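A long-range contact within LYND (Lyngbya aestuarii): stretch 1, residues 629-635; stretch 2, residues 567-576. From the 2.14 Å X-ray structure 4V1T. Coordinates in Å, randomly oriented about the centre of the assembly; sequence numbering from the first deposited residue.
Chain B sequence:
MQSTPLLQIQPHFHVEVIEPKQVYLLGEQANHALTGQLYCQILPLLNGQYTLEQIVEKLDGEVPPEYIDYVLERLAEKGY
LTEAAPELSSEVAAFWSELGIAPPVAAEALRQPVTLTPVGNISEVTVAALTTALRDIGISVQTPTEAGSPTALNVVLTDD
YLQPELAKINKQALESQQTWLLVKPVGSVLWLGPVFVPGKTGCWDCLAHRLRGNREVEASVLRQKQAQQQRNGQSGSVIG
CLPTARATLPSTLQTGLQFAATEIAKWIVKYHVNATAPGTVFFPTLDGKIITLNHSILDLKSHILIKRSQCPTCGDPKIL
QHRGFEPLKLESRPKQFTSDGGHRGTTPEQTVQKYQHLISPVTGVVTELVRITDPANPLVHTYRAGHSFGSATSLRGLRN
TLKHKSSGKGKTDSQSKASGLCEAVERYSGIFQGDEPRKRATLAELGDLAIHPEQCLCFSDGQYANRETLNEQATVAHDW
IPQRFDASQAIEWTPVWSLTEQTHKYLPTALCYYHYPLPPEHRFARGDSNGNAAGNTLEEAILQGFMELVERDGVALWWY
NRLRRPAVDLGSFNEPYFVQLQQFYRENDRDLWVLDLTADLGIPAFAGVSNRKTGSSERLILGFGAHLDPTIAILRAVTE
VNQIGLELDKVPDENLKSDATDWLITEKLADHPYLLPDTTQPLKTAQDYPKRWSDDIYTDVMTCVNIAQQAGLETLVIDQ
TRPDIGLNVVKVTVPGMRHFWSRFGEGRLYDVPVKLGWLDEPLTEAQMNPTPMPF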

# COMPACT_ATOMS: atom_id res chain seq x y z
N ASP B 629 -20.72 2.40 24.84
CA ASP B 629 -21.49 1.43 24.05
C ASP B 629 -20.99 0.03 24.36
O ASP B 629 -19.86 -0.31 24.02
CB ASP B 629 -21.34 1.73 22.56
CG ASP B 629 -22.26 0.87 21.70
OD1 ASP B 629 -22.76 -0.17 22.18
OD2 ASP B 629 -22.47 1.23 20.52
N PRO B 630 -21.83 -0.80 25.01
CA PRO B 630 -21.37 -2.12 25.44
C PRO B 630 -20.99 -3.01 24.28
O PRO B 630 -20.15 -3.90 24.44
CB PRO B 630 -22.58 -2.69 26.19
CG PRO B 630 -23.75 -1.97 25.62
CD PRO B 630 -23.27 -0.60 25.30
N THR B 631 -21.62 -2.79 23.12
CA THR B 631 -21.28 -3.52 21.92
C THR B 631 -19.81 -3.30 21.57
O THR B 631 -19.09 -4.25 21.26
CB THR B 631 -22.18 -3.10 20.73
OG1 THR B 631 -23.54 -3.42 21.02
CG2 THR B 631 -21.77 -3.80 19.47
N ILE B 632 -19.37 -2.04 21.63
CA ILE B 632 -17.99 -1.70 21.31
C ILE B 632 -17.06 -2.21 22.40
O ILE B 632 -15.94 -2.64 22.12
CB ILE B 632 -17.80 -0.17 21.14
CG1 ILE B 632 -18.83 0.42 20.16
CG2 ILE B 632 -16.38 0.14 20.69
CD1 ILE B 632 -18.90 -0.25 18.80
N ALA B 633 -17.51 -2.14 23.65
CA ALA B 633 -16.71 -2.58 24.78
C ALA B 633 -16.37 -4.07 24.64
O ALA B 633 -15.22 -4.47 24.81
CB ALA B 633 -17.43 -2.31 26.09
N ILE B 634 -17.37 -4.88 24.32
CA ILE B 634 -17.16 -6.30 24.12
C ILE B 634 -16.26 -6.51 22.91
O ILE B 634 -15.41 -7.38 22.90
CB ILE B 634 -18.50 -7.05 23.90
CG1 ILE B 634 -19.38 -6.95 25.16
CG2 ILE B 634 -18.25 -8.52 23.57
CD1 ILE B 634 -20.82 -7.35 24.94
N LEU B 635 -16.47 -5.68 21.89
CA LEU B 635 -15.68 -5.75 20.67
C LEU B 635 -14.20 -5.50 20.96
O LEU B 635 -13.34 -6.19 20.44
CB LEU B 635 -16.20 -4.73 19.65
CG LEU B 635 -15.83 -4.92 18.18
CD1 LEU B 635 -16.21 -6.30 17.68
CD2 LEU B 635 -16.52 -3.84 17.35
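Stretch 2 567-576: AVDLGSFNEP

The first turn of a helix is often packed by an irregular segment that supplies side chains rather than backbone hydrogen bonds, and this contact in LYND is a compact example. No hydrogen bond crosses between the two stretches; Phe573 and Ile634 contribute 69 Å² each, nearly half of the 286 Å² buried, and Thr631 another 55 Å². Stretch 2 forms no regular helix or strand, and between Leu570 and Phe573 it runs roughly against the helix: Thr631 is nearest in register to Phe573, with CA atoms 6.7 Å apart, whereas Ile634, one turn on, pairs with the earlier Leu570, at 8.9 Å between CA atoms.

Asp629 stands at the N-cap and touches nothing in stretch 2; its OD1 accepts from Thr631 N at 3.0 Å, satisfying an amide that has no helical partner. Pro630 follows, directing its CA-to-CB bond toward stretch 2, and its CB lies 4.0 Å from Phe573 CE2, oblique to the ring. The CA-to-CB bond of Thr631 points sideways, yet its side chain meets two residues: its OG1 is 3.9 Å from Phe573 CD2, and its CG2 is 3.9 Å from Glu575 OE1, a contact between a methyl group and a carboxylate oxygen. Ile632 and Ala633 make no contact, and the helix meets stretch 2 again at Ile634, whose amide N donates to Pro630 O at 3.0 Å.

Ile634 touches three residues of stretch 2. With chi1 m and chi2 t, it carries CD1 over one face of Phe573, 3.8 Å from the ring centroid and 19° off the normal, a CH-pi contact in which Ile634 CD1 comes within 3.6 Å of Phe573 CZ. Ile634 CD1 also lies 3.9 Å from Val568 CG1, and the closest approach to Leu570 is Ile634 CG2 to Leu570 CD2, 3.8 Å. Leu635 makes no close contact, and the helix continues beyond it.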

# COMPACT_ATOMS: atom_id res chain seq x y z
N ALA B 567 -21.51 -14.23 33.00
CA ALA B 567 -21.16 -14.18 31.58
C ALA B 567 -22.09 -13.23 30.83
O ALA B 567 -23.06 -12.71 31.39
CB ALA B 567 -21.23 -15.57 30.95
N VAL B 568 -21.76 -13.02 29.56
CA VAL B 568 -22.54 -12.16 28.67
C VAL B 568 -23.13 -12.99 27.54
O VAL B 568 -22.41 -13.67 26.81
CB VAL B 568 -21.67 -11.03 28.08
CG1 VAL B 568 -22.49 -10.11 27.19
CG2 VAL B 568 -21.01 -10.24 29.20
N ASP B 569 -24.46 -12.94 27.40
CA ASP B 569 -25.13 -13.54 26.26
C ASP B 569 -24.83 -12.73 25.02
O ASP B 569 -25.42 -11.67 24.78
CB ASP B 569 -26.64 -13.62 26.50
CG ASP B 569 -27.40 -14.16 25.29
OD1 ASP B 569 -26.78 -14.77 24.40
OD2 ASP B 569 -28.63 -13.97 25.25
N LEU B 570 -23.89 -13.23 24.22
CA LEU B 570 -23.43 -12.52 23.04
C LEU B 570 -24.44 -12.59 21.91
O LEU B 570 -24.29 -11.90 20.92
CB LEU B 570 -22.09 -13.10 22.58
CG LEU B 570 -20.96 -12.97 23.61
CD1 LEU B 570 -19.75 -13.77 23.16
CD2 LEU B 570 -20.58 -11.52 23.83
N GLY B 571 -25.48 -13.41 22.07
CA GLY B 571 -26.54 -13.51 21.07
C GLY B 571 -27.69 -12.55 21.32
O GLY B 571 -28.76 -12.70 20.72
N SER B 572 -27.49 -11.57 22.20
CA SER B 572 -28.53 -10.60 22.54
C SER B 572 -28.16 -9.16 22.18
O SER B 572 -28.91 -8.23 22.47
CB SER B 572 -28.87 -10.67 24.04
OG SER B 572 -27.81 -10.19 24.84
N PHE B 573 -27.02 -8.97 21.52
CA PHE B 573 -26.54 -7.64 21.16
C PHE B 573 -26.78 -7.26 19.69
O PHE B 573 -26.40 -6.18 19.23
CB PHE B 573 -25.06 -7.53 21.48
CG PHE B 573 -24.78 -7.39 22.94
CD1 PHE B 573 -24.64 -8.51 23.75
CD2 PHE B 573 -24.70 -6.13 23.52
CE1 PHE B 573 -24.40 -8.38 25.10
CE2 PHE B 573 -24.47 -6.00 24.87
CZ PHE B 573 -24.32 -7.12 25.66
N ASN B 574 -27.42 -8.15 18.95
CA ASN B 574 -27.75 -7.87 17.56
C ASN B 574 -26.48 -7.69 16.73
O ASN B 574 -26.49 -7.03 15.70
CB ASN B 574 -28.62 -6.61 17.49
CG ASN B 574 -29.80 -6.76 16.55
OD1 ASN B 574 -29.75 -7.51 15.57
ND2 ASN B 574 -30.88 -6.04 16.84
N GLU B 575 -25.39 -8.28 17.20
CA GLU B 575 -24.10 -8.22 16.52
C GLU B 575 -23.68 -9.63 16.10
O GLU B 575 -23.32 -10.44 16.95
CB GLU B 575 -23.04 -7.61 17.43
CG GLU B 575 -21.73 -7.31 16.73
CD GLU B 575 -21.91 -6.30 15.63
OE1 GLU B 575 -22.48 -5.22 15.91
OE2 GLU B 575 -21.50 -6.59 14.50
N PRO B 576 -23.69 -9.92 14.79
CA PRO B 576 -23.40 -11.29 14.37
C PRO B 576 -21.94 -11.70 14.61
O PRO B 576 -21.64 -12.89 14.67
CB PRO B 576 -23.71 -11.26 12.87
CG PRO B 576 -23.41 -9.85 12.46
CD PRO B 576 -23.77 -8.99 13.64